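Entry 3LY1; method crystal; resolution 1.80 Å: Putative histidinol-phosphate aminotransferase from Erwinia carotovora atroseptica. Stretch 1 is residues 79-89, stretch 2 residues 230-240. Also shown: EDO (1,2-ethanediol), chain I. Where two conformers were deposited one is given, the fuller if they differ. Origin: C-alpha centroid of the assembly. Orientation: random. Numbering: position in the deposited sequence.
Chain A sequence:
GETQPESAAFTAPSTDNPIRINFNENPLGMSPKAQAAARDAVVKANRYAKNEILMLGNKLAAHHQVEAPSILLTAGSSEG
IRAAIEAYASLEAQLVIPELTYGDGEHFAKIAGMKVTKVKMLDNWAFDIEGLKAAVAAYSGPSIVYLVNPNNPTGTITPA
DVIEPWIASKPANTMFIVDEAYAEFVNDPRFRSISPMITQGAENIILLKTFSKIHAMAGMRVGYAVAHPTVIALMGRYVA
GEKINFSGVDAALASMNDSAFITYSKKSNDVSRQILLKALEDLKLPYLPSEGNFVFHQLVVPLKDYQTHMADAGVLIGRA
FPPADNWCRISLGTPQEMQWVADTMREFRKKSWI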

# COMPACT_ATOMS: atom_id res chain seq x y z
N GLU A 79 2.99 -1.21 6.66
CA GLU A 79 1.61 -0.70 6.74
C GLU A 79 0.82 -1.30 7.89
O GLU A 79 -0.00 -0.62 8.49
CB GLU A 79 0.86 -0.81 5.41
CG GLU A 79 1.38 0.15 4.31
CD GLU A 79 1.17 1.65 4.58
OE1 GLU A 79 0.56 2.07 5.60
OE2 GLU A 79 1.61 2.45 3.70
N GLY A 80 1.15 -2.53 8.26
CA GLY A 80 0.62 -3.17 9.48
C GLY A 80 1.00 -2.50 10.77
O GLY A 80 0.15 -2.29 11.65
N ILE A 81 2.26 -2.07 10.87
CA ILE A 81 2.73 -1.38 12.06
C ILE A 81 2.00 -0.05 12.18
O ILE A 81 1.49 0.28 13.25
CB ILE A 81 4.26 -1.11 12.03
CG1 ILE A 81 5.03 -2.43 11.93
CG2 ILE A 81 4.65 -0.27 13.27
CD1 ILE A 81 6.53 -2.31 11.44
N ARG A 82 1.93 0.69 11.07
CA ARG A 82 1.16 1.94 11.03
C ARG A 82 -0.29 1.76 11.46
O ARG A 82 -0.76 2.45 12.35
CB ARG A 82 1.24 2.63 9.65
CG ARG A 82 0.61 4.04 9.70
CD ARG A 82 0.45 4.70 8.32
NE ARG A 82 -0.24 3.79 7.42
CZ ARG A 82 -1.53 3.52 7.47
NH1 ARG A 82 -2.36 4.09 8.37
NH2 ARG A 82 -2.01 2.64 6.63
N ALA A 83 -0.98 0.81 10.86
CA ALA A 83 -2.38 0.58 11.14
C ALA A 83 -2.63 0.15 12.59
O ALA A 83 -3.59 0.63 13.22
CB ALA A 83 -2.97 -0.44 10.19
N ALA A 84 -1.75 -0.71 13.11
CA ALA A 84 -1.82 -1.17 14.48
C ALA A 84 -1.69 0.01 15.42
O ALA A 84 -2.50 0.15 16.33
CB ALA A 84 -0.77 -2.24 14.79
N ILE A 85 -0.71 0.88 15.18
CA ILE A 85 -0.51 2.06 16.05
C ILE A 85 -1.68 3.04 15.92
O ILE A 85 -2.21 3.54 16.93
CB ILE A 85 0.84 2.79 15.73
CG1 ILE A 85 2.06 1.86 15.96
CG2 ILE A 85 0.96 4.13 16.52
CD1 ILE A 85 2.30 1.50 17.38
N GLU A 86 -2.12 3.31 14.70
CA GLU A 86 -3.24 4.26 14.53
C GLU A 86 -4.52 3.76 15.21
O GLU A 86 -5.29 4.54 15.79
CB GLU A 86 -3.47 4.57 13.02
CG GLU A 86 -2.39 5.51 12.42
CD GLU A 86 -2.74 5.96 10.99
OE1 GLU A 86 -3.93 5.93 10.63
OE2 GLU A 86 -1.82 6.33 10.24
N ALA A 87 -4.74 2.45 15.14
CA ALA A 87 -5.94 1.86 15.68
C ALA A 87 -6.02 1.98 17.20
O ALA A 87 -7.12 2.12 17.73
CB ALA A 87 -6.06 0.36 15.26
N TYR A 88 -4.87 1.96 17.87
CA TYR A 88 -4.79 1.91 19.33
C TYR A 88 -4.20 3.17 19.96
O TYR A 88 -4.05 3.25 21.18
CB TYR A 88 -4.07 0.63 19.76
CG TYR A 88 -4.98 -0.54 19.52
CD1 TYR A 88 -5.97 -0.86 20.44
CD2 TYR A 88 -4.95 -1.24 18.33
CE1 TYR A 88 -6.87 -1.87 20.22
CE2 TYR A 88 -5.83 -2.27 18.10
CZ TYR A 88 -6.81 -2.58 19.05
OH TYR A 88 -7.71 -3.60 18.82
N ALA A 89 -3.93 4.17 19.13
CA ALA A 89 -3.39 5.43 19.59
C ALA A 89 -4.43 6.31 20.28
O ALA A 89 -5.59 6.30 19.93
CB ALA A 89 -2.78 6.17 18.40
N THR A 230 -12.10 -8.71 16.34
CA THR A 230 -12.44 -7.38 16.79
C THR A 230 -11.25 -6.41 16.57
O THR A 230 -11.44 -5.25 16.19
CB THR A 230 -12.93 -7.38 18.27
OG1 THR A 230 -11.89 -7.90 19.12
CG2 THR A 230 -14.20 -8.23 18.40
N VAL A 231 -10.03 -6.91 16.74
CA VAL A 231 -8.81 -6.12 16.58
C VAL A 231 -8.51 -5.90 15.10
O VAL A 231 -8.15 -4.80 14.69
CB VAL A 231 -7.64 -6.83 17.27
CG1 VAL A 231 -6.29 -6.12 17.00
CG2 VAL A 231 -7.95 -6.98 18.82
N ILE A 232 -8.63 -6.94 14.29
CA ILE A 232 -8.48 -6.78 12.86
C ILE A 232 -9.49 -5.74 12.29
O ILE A 232 -9.13 -4.91 11.45
CB ILE A 232 -8.66 -8.12 12.14
CG1 ILE A 232 -7.51 -9.08 12.48
CG2 ILE A 232 -8.82 -7.90 10.63
CD1 ILE A 232 -6.10 -8.60 12.05
N ALA A 233 -10.74 -5.79 12.76
CA ALA A 233 -11.76 -4.86 12.30
C ALA A 233 -11.32 -3.43 12.60
O ALA A 233 -11.49 -2.55 11.74
CB ALA A 233 -13.12 -5.19 12.92
N LEU A 234 -10.74 -3.18 13.77
CA LEU A 234 -10.29 -1.83 14.11
C LEU A 234 -9.10 -1.40 13.25
O LEU A 234 -9.07 -0.27 12.74
CB LEU A 234 -9.95 -1.67 15.61
CG LEU A 234 -11.10 -1.64 16.62
CD1 LEU A 234 -10.51 -1.57 18.03
CD2 LEU A 234 -12.05 -0.48 16.38
N MSE A 235 -8.13 -2.29 13.05
CA MSE A 235 -6.94 -2.00 12.22
C MSE A 235 -7.32 -1.69 10.79
O MSE A 235 -6.70 -0.84 10.15
CB MSE A 235 -5.96 -3.15 12.23
CG MSE A 235 -5.26 -3.29 13.51
SE MSE A 235 -4.05 -4.85 13.44
CE MSE A 235 -2.90 -4.40 11.99
N GLY A 236 -8.38 -2.33 10.30
CA GLY A 236 -8.81 -2.18 8.95
C GLY A 236 -9.41 -0.83 8.60
O GLY A 236 -9.50 -0.49 7.43
N ARG A 237 -9.78 -0.07 9.64
CA ARG A 237 -10.27 1.27 9.45
C ARG A 237 -9.12 2.25 9.10
O ARG A 237 -9.39 3.37 8.69
CB ARG A 237 -11.09 1.70 10.68
CG ARG A 237 -12.41 0.89 10.81
CD ARG A 237 -13.00 0.84 12.24
NE ARG A 237 -13.51 2.12 12.69
CZ ARG A 237 -14.72 2.60 12.42
NH1 ARG A 237 -15.59 1.92 11.68
NH2 ARG A 237 -15.05 3.80 12.89
N TYR A 238 -7.86 1.81 9.20
CA TYR A 238 -6.68 2.64 8.97
C TYR A 238 -5.85 2.22 7.78
O TYR A 238 -4.72 2.70 7.60
CB TYR A 238 -5.86 2.77 10.25
CG TYR A 238 -6.72 3.38 11.31
CD1 TYR A 238 -6.94 4.74 11.35
CD2 TYR A 238 -7.39 2.59 12.22
CE1 TYR A 238 -7.79 5.30 12.29
CE2 TYR A 238 -8.24 3.15 13.14
CZ TYR A 238 -8.43 4.49 13.16
OH TYR A 238 -9.27 5.02 14.10
N VAL A 239 -6.42 1.36 6.94
CA VAL A 239 -5.88 1.04 5.61
C VAL A 239 -7.03 1.23 4.61
O VAL A 239 -8.21 1.27 5.01
CB VAL A 239 -5.29 -0.39 5.51
CG1 VAL A 239 -4.10 -0.54 6.45
CG2 VAL A 239 -6.36 -1.45 5.76
N ALA A 240 -6.69 1.41 3.34
CA ALA A 240 -7.69 1.65 2.30
C ALA A 240 -8.06 0.29 1.68
O ALA A 240 -7.73 -0.05 0.52
CB ALA A 240 -7.19 2.66 1.25
C1 EDO I . -3.99 0.51 23.58
O1 EDO I . -5.04 1.43 23.22
C2 EDO I . -4.36 -0.36 24.78
O2 EDO I . -5.64 -1.00 24.62
O HOH W 1 -9.40 3.18 16.53

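A helix and a second stretch that starts as a helix, whose touching residues are at least 143 positions apart in sequence, meet almost at right angles in a small, mostly apolar contact, closed at one end by an arginine that reads a backbone carbonyl. The axes of helix 79-88 and of the helix that enters stretch 2 from earlier in the chain approach to 9.2 Å and cross at 99°, and together the stretches bury 545 Å².

Small residues make the approach possible. Gly80, Ala83, Ala84 and Ala87 form a shallow hollow on the first helix, and Met235, a selenomethionine here, is the knob that enters it. Its chain runs m, t, p, bringing CE to 3.7 Å from Gly80 O and 4.1 Å from Ala84 CB, while its CG lies 4.1 Å from Ala87 CB. A long, unbranched side chain suits this place: it reaches from Ala87 at CG to Gly80 and Ala84 at CE. With only methyl groups at positions 83 and 87, backbone comes close to backbone: the CA atoms of Ala87 and Met235 are 5.3 Å apart, and Ala83 CB rests 3.8 Å from Met235 O.

Tyr238, the residue of stretch 2 most covered by the contact, lays its ring along the first helix. Glu86 O and Ala87 N lie over one face, and Glu86 CB makes an off-centre CH-pi contact, 4.2 Å from the ring centroid. A flat aromatic ring covers a length of helix backbone here, and its hydroxyl remains able to bind water: one water donates to Ala87 O (2.8 Å from the water oxygen) and hydrogen-bonds to Tyr238 OH at 3.1 Å.

The polar lock is Arg82. Its CB points sideways, but the chain extends through two t torsions before turning at chi3 (p), so that NH1 and NH2 both donate to Tyr238 O, at 2.8 and 2.9 Å. This carbonyl sits at the edge of the guanidinium, where the N-H groups point. Acids one turn away along the helix in each direction hold the group in place: Arg82 NE meets Glu79 OE1 at 2.6 Å, and Arg82 NH1 meets Glu86 OE2 at 3.0 Å, both as salt bridges. The buried charge is thus compensated within its own helix. Beside it, Val239 CG1 packs 3.9 Å from Ala83 CB, extending the apolar surface.

At the other end, Tyr88 reaches out with the tip of its ring, its OH 3.4 Å from Val231 CG2 and 3.5 Å from Leu234 CD1. The length of the tyrosine carries its end to the other stretch although its CB points sideways, and its aromatic carbons meet these branched aliphatic side chains.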